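Local coordinates for uncharacterized tRNA/rRNA methyltransferase HI0380 (Haemophilus influenzae, PDB 3ILK), which probably methylates RNA with S-adenosyl-L-methionine as methyl donor, as a member of the TrmH family of SPOUT methyltransferases, although its substrate is not established, at residues N7-L12 with N61-D66; I111-E116 with Q150-E155; F187-R192 with G228-V233. One frame throughout, in Å; residues are numbered along the deposited sequence.

Contact 1 (N7-L12 with N61-D66); sequences NIRIVL and NARVVD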
loop_
_atom_site.group_PDB
_atom_site.type_symbol
_atom_site.label_atom_id
_atom_site.label_comp_id
_atom_site.label_asym_id
_atom_site.label_seq_id
_atom_site.Cartn_x
_atom_site.Cartn_y
_atom_site.Cartn_z
ATOM N N ASN A 7 15.352 -10.297 -17.082
ATOM C CA ASN A 7 16.664 -9.653 -17.206
ATOM C C ASN A 7 17.295 -9.185 -15.866
ATOM O O ASN A 7 18.256 -8.386 -15.892
ATOM C CB ASN A 7 16.677 -8.495 -18.244
ATOM C CG ASN A 7 15.915 -7.219 -17.770
ATOM O OD1 ASN A 7 16.005 -6.134 -18.397
ATOM N ND2 ASN A 7 15.162 -7.348 -16.681
ATOM N N ILE A 8 16.774 -9.656 -14.717
ATOM C CA ILE A 8 17.338 -9.264 -13.398
ATOM C C ILE A 8 17.889 -10.501 -12.679
ATOM O O ILE A 8 17.151 -11.408 -12.359
ATOM C CB ILE A 8 16.285 -8.623 -12.449
ATOM C CG1 ILE A 8 15.653 -7.342 -13.070
ATOM C CG2 ILE A 8 16.886 -8.399 -11.048
ATOM C CD1 ILE A 8 14.218 -6.970 -12.440
ATOM N N ARG A 9 19.188 -10.519 -12.461
ATOM C CA ARG A 9 19.820 -11.614 -11.732
ATOM C C ARG A 9 19.940 -11.218 -10.276
ATOM O O ARG A 9 20.565 -10.197 -9.958
ATOM C CB ARG A 9 21.212 -11.915 -12.331
ATOM C CG ARG A 9 21.971 -13.106 -11.645
ATOM C CD ARG A 9 23.324 -13.377 -12.291
ATOM N NE ARG A 9 23.223 -13.555 -13.750
ATOM C CZ ARG A 9 24.214 -13.408 -14.629
ATOM N NH1 ARG A 9 25.463 -13.081 -14.260
ATOM N NH2 ARG A 9 23.938 -13.564 -15.920
ATOM N N ILE A 10 19.423 -12.060 -9.394
ATOM C CA ILE A 10 19.578 -11.904 -7.959
ATOM C C ILE A 10 20.809 -12.717 -7.525
ATOM O O ILE A 10 20.862 -13.920 -7.736
ATOM C CB ILE A 10 18.288 -12.385 -7.218
ATOM C CG1 ILE A 10 17.063 -11.528 -7.605
ATOM C CG2 ILE A 10 18.462 -12.428 -5.666
ATOM C CD1 ILE A 10 17.128 -10.082 -7.146
ATOM N N VAL A 11 21.807 -12.052 -6.950
ATOM C CA VAL A 11 23.016 -12.767 -6.536
ATOM C C VAL A 11 23.102 -12.825 -5.017
ATOM O O VAL A 11 23.030 -11.815 -4.362
ATOM C CB VAL A 11 24.300 -12.077 -7.079
ATOM C CG1 VAL A 11 25.570 -12.897 -6.617
ATOM C CG2 VAL A 11 24.193 -11.837 -8.665
ATOM N N LEU A 12 23.297 -14.008 -4.452
ATOM C CA LEU A 12 23.473 -14.140 -3.028
ATOM C C LEU A 12 24.922 -14.577 -2.680
ATOM O O LEU A 12 25.369 -15.736 -2.996
ATOM C CB LEU A 12 22.485 -15.186 -2.477
ATOM C CG LEU A 12 21.013 -15.151 -2.899
ATOM C CD1 LEU A 12 20.197 -16.276 -2.147
ATOM C CD2 LEU A 12 20.356 -13.778 -2.676
ATOM N N ASN A 61 17.428 -24.083 -11.026
ATOM C CA ASN A 61 18.039 -23.381 -12.153
ATOM C C ASN A 61 19.103 -22.378 -11.754
ATOM O O ASN A 61 19.717 -21.759 -12.598
ATOM C CB ASN A 61 16.935 -22.774 -13.043
ATOM C CG ASN A 61 16.150 -23.861 -13.827
ATOM O OD1 ASN A 61 14.939 -23.940 -13.752
ATOM N ND2 ASN A 61 16.849 -24.680 -14.566
ATOM N N ALA A 62 19.340 -22.209 -10.465
ATOM C CA ALA A 62 20.312 -21.231 -10.008
ATOM C C ALA A 62 21.703 -21.542 -10.508
ATOM O O ALA A 62 22.108 -22.688 -10.592
ATOM C CB ALA A 62 20.319 -21.099 -8.482
ATOM N N ARG A 63 22.398 -20.481 -10.926
ATOM C CA ARG A 63 23.824 -20.502 -11.087
ATOM C C ARG A 63 24.548 -20.662 -9.748
ATOM O O ARG A 63 24.092 -20.187 -8.715
ATOM C CB ARG A 63 24.296 -19.195 -11.689
ATOM C CG ARG A 63 23.942 -19.093 -13.047
ATOM C CD ARG A 63 24.580 -17.858 -13.661
ATOM N NE ARG A 63 23.972 -17.751 -14.977
ATOM C CZ ARG A 63 24.403 -16.975 -15.948
ATOM N NH1 ARG A 63 25.473 -16.204 -15.758
ATOM N NH2 ARG A 63 23.748 -17.005 -17.102
ATOM N N VAL A 64 25.703 -21.311 -9.819
ATOM C CA VAL A 64 26.573 -21.429 -8.673
ATOM C C VAL A 64 27.996 -21.215 -9.105
ATOM O O VAL A 64 28.582 -22.041 -9.819
ATOM C CB VAL A 64 26.466 -22.762 -7.999
ATOM C CG1 VAL A 64 27.233 -22.682 -6.688
ATOM C CG2 VAL A 64 25.025 -23.081 -7.740
ATOM N N VAL A 65 28.555 -20.105 -8.629
ATOM C CA VAL A 65 29.908 -19.710 -9.008
ATOM C C VAL A 65 30.740 -19.422 -7.749
ATOM O O VAL A 65 30.202 -19.311 -6.621
ATOM C CB VAL A 65 29.928 -18.473 -9.998
ATOM C CG1 VAL A 65 29.139 -18.797 -11.311
ATOM C CG2 VAL A 65 29.384 -17.154 -9.331
ATOM N N ASP A 66 32.041 -19.283 -7.988
ATOM C CA ASP A 66 33.051 -19.106 -6.974
ATOM C C ASP A 66 33.518 -17.649 -6.833
ATOM O O ASP A 66 34.311 -17.364 -5.971
ATOM C CB ASP A 66 34.274 -19.971 -7.356
ATOM C CG ASP A 66 35.033 -20.428 -6.164
ATOM O OD1 ASP A 66 34.444 -20.365 -5.058
ATOM O OD2 ASP A 66 36.197 -20.890 -6.315
#
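R63 lays its NH1 over one face of the R9 guanidinium, near the rim, with no hydrogen bond between the two groups. This atom lies 3.1 Å from NH2 of R9 and 3.3 Å from CZ of R9. The two planes are tilted 34° from each other, and because of the offset toward the rim the groups overlap only in part. NH1 of R63 is also 3.5 Å from NH1 of R9, again a pair of donors. Two like charges this close would be expected to repel, and the contact probably depends in part on what holds R9 from elsewhere.

The strands involved belong to the parallel sheet of the SPOUT-type methyltransferase domain. Strand 63-65 is outermost on its side within this chain, and strand 35-39 runs between it and strand 8-13, so the two arginines reach across an intervening strand.

Backbone carbonyls do the holding on the R9 side: its NH1 donates to the O atoms of A71 and D73, at and just after the C-terminal end of helix 68-71, which would probably offset some of its charge. The R9 chain bends at chi3 (-53°), whereas R63 stays extended from CG to NE, and the two side chains cross at about a right angle. Farther along, V11 and V65 both pack on A71 of helix 68-71.

Contact 2 (I111-E116 with Q150-E155); sequences IVFGRE and QLVSYE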
loop_
_atom_site.group_PDB
_atom_site.type_symbol
_atom_site.label_atom_id
_atom_site.label_comp_id
_atom_site.label_asym_id
_atom_site.label_seq_id
_atom_site.Cartn_x
_atom_site.Cartn_y
_atom_site.Cartn_z
ATOM N N ILE A 111 21.486 -7.634 -8.960
ATOM C CA ILE A 111 21.415 -7.082 -7.632
ATOM C C ILE A 111 22.070 -8.058 -6.670
ATOM O O ILE A 111 21.623 -9.190 -6.563
ATOM C CB ILE A 111 19.962 -6.769 -7.267
ATOM C CG1 ILE A 111 19.307 -5.941 -8.427
ATOM C CG2 ILE A 111 19.916 -6.020 -5.960
ATOM C CD1 ILE A 111 17.809 -5.761 -8.246
ATOM N N VAL A 112 23.088 -7.583 -5.935
ATOM C CA VAL A 112 23.969 -8.420 -5.164
ATOM C C VAL A 112 23.668 -8.141 -3.721
ATOM O O VAL A 112 23.712 -6.994 -3.281
ATOM C CB VAL A 112 25.505 -8.171 -5.488
ATOM C CG1 VAL A 112 26.393 -9.245 -4.789
ATOM C CG2 VAL A 112 25.740 -8.190 -7.062
ATOM N N PHE A 113 23.356 -9.220 -3.021
ATOM C CA PHE A 113 23.071 -9.254 -1.593
ATOM C C PHE A 113 24.296 -9.778 -0.894
ATOM O O PHE A 113 24.693 -10.963 -1.073
ATOM C CB PHE A 113 21.821 -10.107 -1.336
ATOM C CG PHE A 113 20.552 -9.493 -1.905
ATOM C CD1 PHE A 113 20.237 -9.617 -3.271
ATOM C CD2 PHE A 113 19.687 -8.781 -1.079
ATOM C CE1 PHE A 113 19.073 -9.044 -3.793
ATOM C CE2 PHE A 113 18.541 -8.192 -1.594
ATOM C CZ PHE A 113 18.238 -8.313 -2.958
ATOM N N GLY A 114 24.914 -8.902 -0.084
ATOM C CA GLY A 114 26.181 -9.244 0.541
ATOM C C GLY A 114 25.830 -10.058 1.744
ATOM O O GLY A 114 24.651 -10.196 2.088
ATOM N N ARG A 115 26.854 -10.611 2.374
ATOM C CA ARG A 115 26.711 -11.369 3.592
ATOM C C ARG A 115 26.077 -10.575 4.744
ATOM O O ARG A 115 26.450 -9.423 5.015
ATOM C CB ARG A 115 28.098 -11.828 4.019
ATOM C CG ARG A 115 28.861 -12.574 2.931
ATOM C CD ARG A 115 30.404 -12.304 2.968
ATOM N NE ARG A 115 30.704 -11.235 2.002
ATOM C CZ ARG A 115 31.549 -11.334 0.971
ATOM N NH1 ARG A 115 31.702 -10.316 0.170
ATOM N NH2 ARG A 115 32.227 -12.449 0.731
ATOM N N GLU A 116 25.142 -11.228 5.447
ATOM C CA GLU A 116 24.510 -10.694 6.643
ATOM C C GLU A 116 25.603 -10.241 7.647
ATOM O O GLU A 116 26.567 -10.946 7.885
ATOM C CB GLU A 116 23.622 -11.797 7.245
ATOM C CG GLU A 116 22.271 -11.330 7.832
ATOM C CD GLU A 116 21.288 -12.484 8.049
ATOM O OE1 GLU A 116 20.848 -13.127 7.045
ATOM O OE2 GLU A 116 20.941 -12.741 9.247
ATOM N N GLN A 150 12.892 -10.231 -0.357
ATOM C CA GLN A 150 11.427 -9.986 -0.396
ATOM C C GLN A 150 11.176 -8.505 -0.677
ATOM O O GLN A 150 10.462 -8.176 -1.628
ATOM C CB GLN A 150 10.781 -10.410 0.922
ATOM C CG GLN A 150 9.222 -10.482 0.951
ATOM C CD GLN A 150 8.586 -11.367 -0.122
ATOM O OE1 GLN A 150 8.292 -10.873 -1.207
ATOM N NE2 GLN A 150 8.291 -12.660 0.195
ATOM N N LEU A 151 11.812 -7.614 0.094
ATOM C CA LEU A 151 11.497 -6.180 -0.026
ATOM C C LEU A 151 11.980 -5.617 -1.323
ATOM O O LEU A 151 11.288 -4.800 -1.959
ATOM C CB LEU A 151 12.130 -5.351 1.099
ATOM C CG LEU A 151 11.597 -5.384 2.517
ATOM C CD1 LEU A 151 12.048 -4.125 3.213
ATOM C CD2 LEU A 151 10.079 -5.444 2.512
ATOM N N VAL A 152 13.159 -6.036 -1.756
ATOM C CA VAL A 152 13.709 -5.421 -3.039
ATOM C C VAL A 152 12.853 -5.925 -4.221
ATOM O O VAL A 152 12.525 -5.159 -5.157
ATOM C CB VAL A 152 15.175 -5.838 -3.245
ATOM C CG1 VAL A 152 15.680 -5.486 -4.679
ATOM C CG2 VAL A 152 16.059 -5.213 -2.168
ATOM N N SER A 153 12.500 -7.217 -4.164
ATOM C CA SER A 153 11.652 -7.882 -5.207
ATOM C C SER A 153 10.304 -7.202 -5.303
ATOM O O SER A 153 9.791 -6.950 -6.412
ATOM C CB SER A 153 11.399 -9.369 -4.859
ATOM O OG SER A 153 12.605 -10.110 -4.820
ATOM N N TYR A 154 9.712 -6.908 -4.143
ATOM C CA TYR A 154 8.447 -6.222 -4.096
ATOM C C TYR A 154 8.564 -4.804 -4.787
ATOM O O TYR A 154 7.754 -4.458 -5.573
ATOM C CB TYR A 154 7.951 -6.123 -2.660
ATOM C CG TYR A 154 6.900 -5.042 -2.446
ATOM C CD1 TYR A 154 5.542 -5.266 -2.773
ATOM C CD2 TYR A 154 7.242 -3.827 -1.926
ATOM C CE1 TYR A 154 4.590 -4.274 -2.577
ATOM C CE2 TYR A 154 6.275 -2.825 -1.726
ATOM C CZ TYR A 154 4.958 -3.066 -2.054
ATOM O OH TYR A 154 3.986 -2.110 -1.850
ATOM N N GLU A 155 9.584 -4.024 -4.480
ATOM C CA GLU A 155 9.726 -2.690 -5.079
ATOM C C GLU A 155 9.990 -2.852 -6.565
ATOM O O GLU A 155 9.492 -2.080 -7.364
ATOM C CB GLU A 155 10.866 -1.883 -4.418
ATOM C CG GLU A 155 10.548 -1.198 -3.085
ATOM C CD GLU A 155 9.477 -0.100 -3.142
ATOM O OE1 GLU A 155 9.426 0.712 -2.214
ATOM O OE2 GLU A 155 8.696 -0.016 -4.110
#
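V152 presses its two methyl groups against I111 and F113, joining the central strand 109-113 of the parallel sheet to helix 145-169 in the SpoU-type methyltransferase domain. All three residues are buried and the contact is wholly apolar.

F113 meets V152 with the edge of its ring: CB of V152 lies in the ring plane, 3.9 Å from CZ of F113, and CG2 of V152 is near that plane too. The valine approaches the ring head-on. A148 and V149, one turn earlier on the same helix, pack against F113 as well, as does I10 of the adjoining strand 8-13.

This layer adjoins the probable cofactor site. G114, directly after F113, is a predicted S-adenosyl-L-methionine-binding residue, and the side chains of F113 and V152 each come within about 4 Å of another, T81 and I134 respectively. L151 and Y154 of the same helix pack on L151 of the second subunit.

The ends of the I111 and V152 side chains also meet. The CG1 branch of V152, anti to the backbone N (chi1 168°), supplies the methyl that stands 4.2 Å from CD1 of I111.

Contact 3 (F187-R192 with G228-V233); sequences FDYTER and GMLSAV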
loop_
_atom_site.group_PDB
_atom_site.type_symbol
_atom_site.label_atom_id
_atom_site.label_comp_id
_atom_site.label_asym_id
_atom_site.label_seq_id
_atom_site.Cartn_x
_atom_site.Cartn_y
_atom_site.Cartn_z
ATOM N N PHE A 187 -23.103 26.742 -14.278
ATOM C CA PHE A 187 -23.030 27.712 -13.186
ATOM C C PHE A 187 -24.335 28.488 -13.118
ATOM O O PHE A 187 -24.926 28.567 -12.057
ATOM C CB PHE A 187 -21.816 28.650 -13.294
ATOM C CG PHE A 187 -20.487 27.955 -13.171
ATOM C CD1 PHE A 187 -20.227 27.082 -12.098
ATOM C CD2 PHE A 187 -19.479 28.208 -14.095
ATOM C CE1 PHE A 187 -18.988 26.449 -11.980
ATOM C CE2 PHE A 187 -18.246 27.585 -13.995
ATOM C CZ PHE A 187 -17.999 26.698 -12.948
ATOM N N ASP A 188 -24.810 29.021 -14.249
ATOM C CA ASP A 188 -26.138 29.652 -14.281
ATOM C C ASP A 188 -27.262 28.743 -13.774
ATOM O O ASP A 188 -28.166 29.203 -13.081
ATOM C CB ASP A 188 -26.435 30.193 -15.683
ATOM C CG ASP A 188 -25.382 31.168 -16.133
ATOM O OD1 ASP A 188 -25.490 31.797 -17.235
ATOM O OD2 ASP A 188 -24.430 31.322 -15.332
ATOM N N TYR A 189 -27.170 27.455 -14.088
ATOM C CA TYR A 189 -28.140 26.462 -13.652
ATOM C C TYR A 189 -28.088 26.252 -12.116
ATOM O O TYR A 189 -29.122 26.293 -11.466
ATOM C CB TYR A 189 -27.922 25.153 -14.436
ATOM C CG TYR A 189 -29.014 24.068 -14.328
ATOM C CD1 TYR A 189 -30.299 24.353 -13.840
ATOM C CD2 TYR A 189 -28.760 22.771 -14.794
ATOM C CE1 TYR A 189 -31.285 23.386 -13.813
ATOM C CE2 TYR A 189 -29.737 21.757 -14.736
ATOM C CZ TYR A 189 -30.999 22.076 -14.248
ATOM O OH TYR A 189 -31.979 21.105 -14.203
ATOM N N THR A 190 -26.895 26.008 -11.558
ATOM C CA THR A 190 -26.672 25.995 -10.103
ATOM C C THR A 190 -27.257 27.267 -9.438
ATOM O O THR A 190 -28.009 27.172 -8.457
ATOM C CB THR A 190 -25.161 25.882 -9.774
ATOM O OG1 THR A 190 -24.619 24.677 -10.340
ATOM C CG2 THR A 190 -24.907 25.909 -8.261
ATOM N N GLU A 191 -26.922 28.439 -9.985
ATOM C CA GLU A 191 -27.402 29.728 -9.448
ATOM C C GLU A 191 -28.917 29.833 -9.403
ATOM O O GLU A 191 -29.503 30.034 -8.328
ATOM C CB GLU A 191 -26.924 30.913 -10.272
ATOM C CG GLU A 191 -25.467 30.924 -10.666
ATOM C CD GLU A 191 -25.072 32.214 -11.365
ATOM O OE1 GLU A 191 -25.629 33.286 -11.005
ATOM O OE2 GLU A 191 -24.203 32.153 -12.273
ATOM N N ARG A 192 -29.536 29.747 -10.583
ATOM C CA ARG A 192 -30.991 29.726 -10.691
ATOM C C ARG A 192 -31.654 28.774 -9.671
ATOM O O ARG A 192 -32.570 29.173 -8.941
ATOM C CB ARG A 192 -31.444 29.374 -12.113
ATOM C CG ARG A 192 -32.973 29.404 -12.225
ATOM C CD ARG A 192 -33.488 29.194 -13.623
ATOM N NE ARG A 192 -33.782 27.789 -13.889
ATOM C CZ ARG A 192 -33.157 27.070 -14.810
ATOM N NH1 ARG A 192 -32.203 27.632 -15.546
ATOM N NH2 ARG A 192 -33.490 25.800 -15.003
ATOM N N GLY A 228 -26.977 16.475 -13.673
ATOM C CA GLY A 228 -28.010 15.481 -13.386
ATOM C C GLY A 228 -28.618 15.630 -11.997
ATOM O O GLY A 228 -29.817 15.377 -11.802
HETATM N N MSE A 229 -27.787 16.015 -11.033
HETATM C CA MSE A 229 -28.271 16.358 -9.682
HETATM C C MSE A 229 -29.158 17.640 -9.724
HETATM O O MSE A 229 -30.249 17.656 -9.168
HETATM C CB MSE A 229 -27.106 16.489 -8.693
HETATM C CG MSE A 229 -26.285 15.181 -8.566
HETATM SE SE MSE A 229 -24.499 15.307 -7.742
HETATM C CE MSE A 229 -25.017 14.915 -5.887
ATOM N N LEU A 230 -28.705 18.689 -10.392
ATOM C CA LEU A 230 -29.530 19.912 -10.531
ATOM C C LEU A 230 -30.923 19.679 -11.145
ATOM O O LEU A 230 -31.911 20.310 -10.725
ATOM C CB LEU A 230 -28.793 20.996 -11.312
ATOM C CG LEU A 230 -27.513 21.517 -10.671
ATOM C CD1 LEU A 230 -26.770 22.389 -11.676
ATOM C CD2 LEU A 230 -27.787 22.273 -9.384
ATOM N N SER A 231 -30.984 18.778 -12.130
ATOM C CA SER A 231 -32.246 18.368 -12.732
ATOM C C SER A 231 -33.067 17.580 -11.739
ATOM O O SER A 231 -34.289 17.740 -11.666
ATOM C CB SER A 231 -31.992 17.547 -13.983
ATOM O OG SER A 231 -31.119 18.298 -14.825
ATOM N N ALA A 232 -32.399 16.734 -10.966
ATOM C CA ALA A 232 -33.086 15.991 -9.917
ATOM C C ALA A 232 -33.768 16.952 -8.914
ATOM O O ALA A 232 -34.966 16.838 -8.676
ATOM C CB ALA A 232 -32.149 15.017 -9.258
ATOM N N VAL A 233 -33.017 17.911 -8.376
ATOM C CA VAL A 233 -33.548 18.987 -7.514
ATOM C C VAL A 233 -34.657 19.836 -8.205
ATOM O O VAL A 233 -35.686 20.150 -7.578
ATOM C CB VAL A 233 -32.390 19.923 -7.002
ATOM C CG1 VAL A 233 -32.926 21.037 -6.089
ATOM C CG2 VAL A 233 -31.349 19.103 -6.243
#
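The Y189 ring carries CB of L230 over one face and has OG of S231 at its edge, in the ring plane. CB of L230 lies 3.8 Å from the ring centroid and 18° off the normal, a CH-pi contact displaced toward the rim; the nearest ring atom is CE2 of Y189, at 3.6 Å. The two side chains run antiparallel past one another, which brings CD1 of L230 back along the ring to 3.7 Å from CD2 of Y189. With CG anti to the backbone N (chi1 -168°), the tyrosine reaches across to the opposing helix.

At the far end of the ring, OH of Y189 stands 3.0 Å from OG of S231. The phenol is hydrogen-bonded to E234, one turn further along the helix of S231, and OG of S231 is bonded to the carbonyl O of N227.

The same methyl, CD1 of L230, also touches OG1 of T190 at 3.4 Å. That hydroxyl is hydrogen-bonded to the carbonyl O of F186, so its contact with the methyl costs it no polar partner.

The axes of segments 187-192 and 228-233 pass 10.3 Å apart at 28°; their parent helices, 180-197 and 220-240, run roughly the same way here in the C-terminal helical region. Helix 204-216 packs on F187, while selenomethionine M229 and V233 pack on Y194, and A232 on F199, both of the second subunit.

Overall arrangement
From the N terminus, contact 1 closes first, bringing strand 63-65 back toward strand 8-13 after a run of 48 residues. Contact 2 opens only later and closes the 33 residues between strand 109-113 and helix 145-169; contact 3 then joins helices 180-197 and 220-240. The three loops follow in series, without nesting or crossing. Contacts 1 and 2 share the sheet of the methyltransferase domain: strands 8-13 and 109-113 are neighbours, and their backbones are probably hydrogen-bonded. Contact 3 lies in the C-terminal helices, on the opposite side of the chain's centre, with its centre about 57 Å from that of contact 2. Both contacts 2 and 3 touch the second subunit.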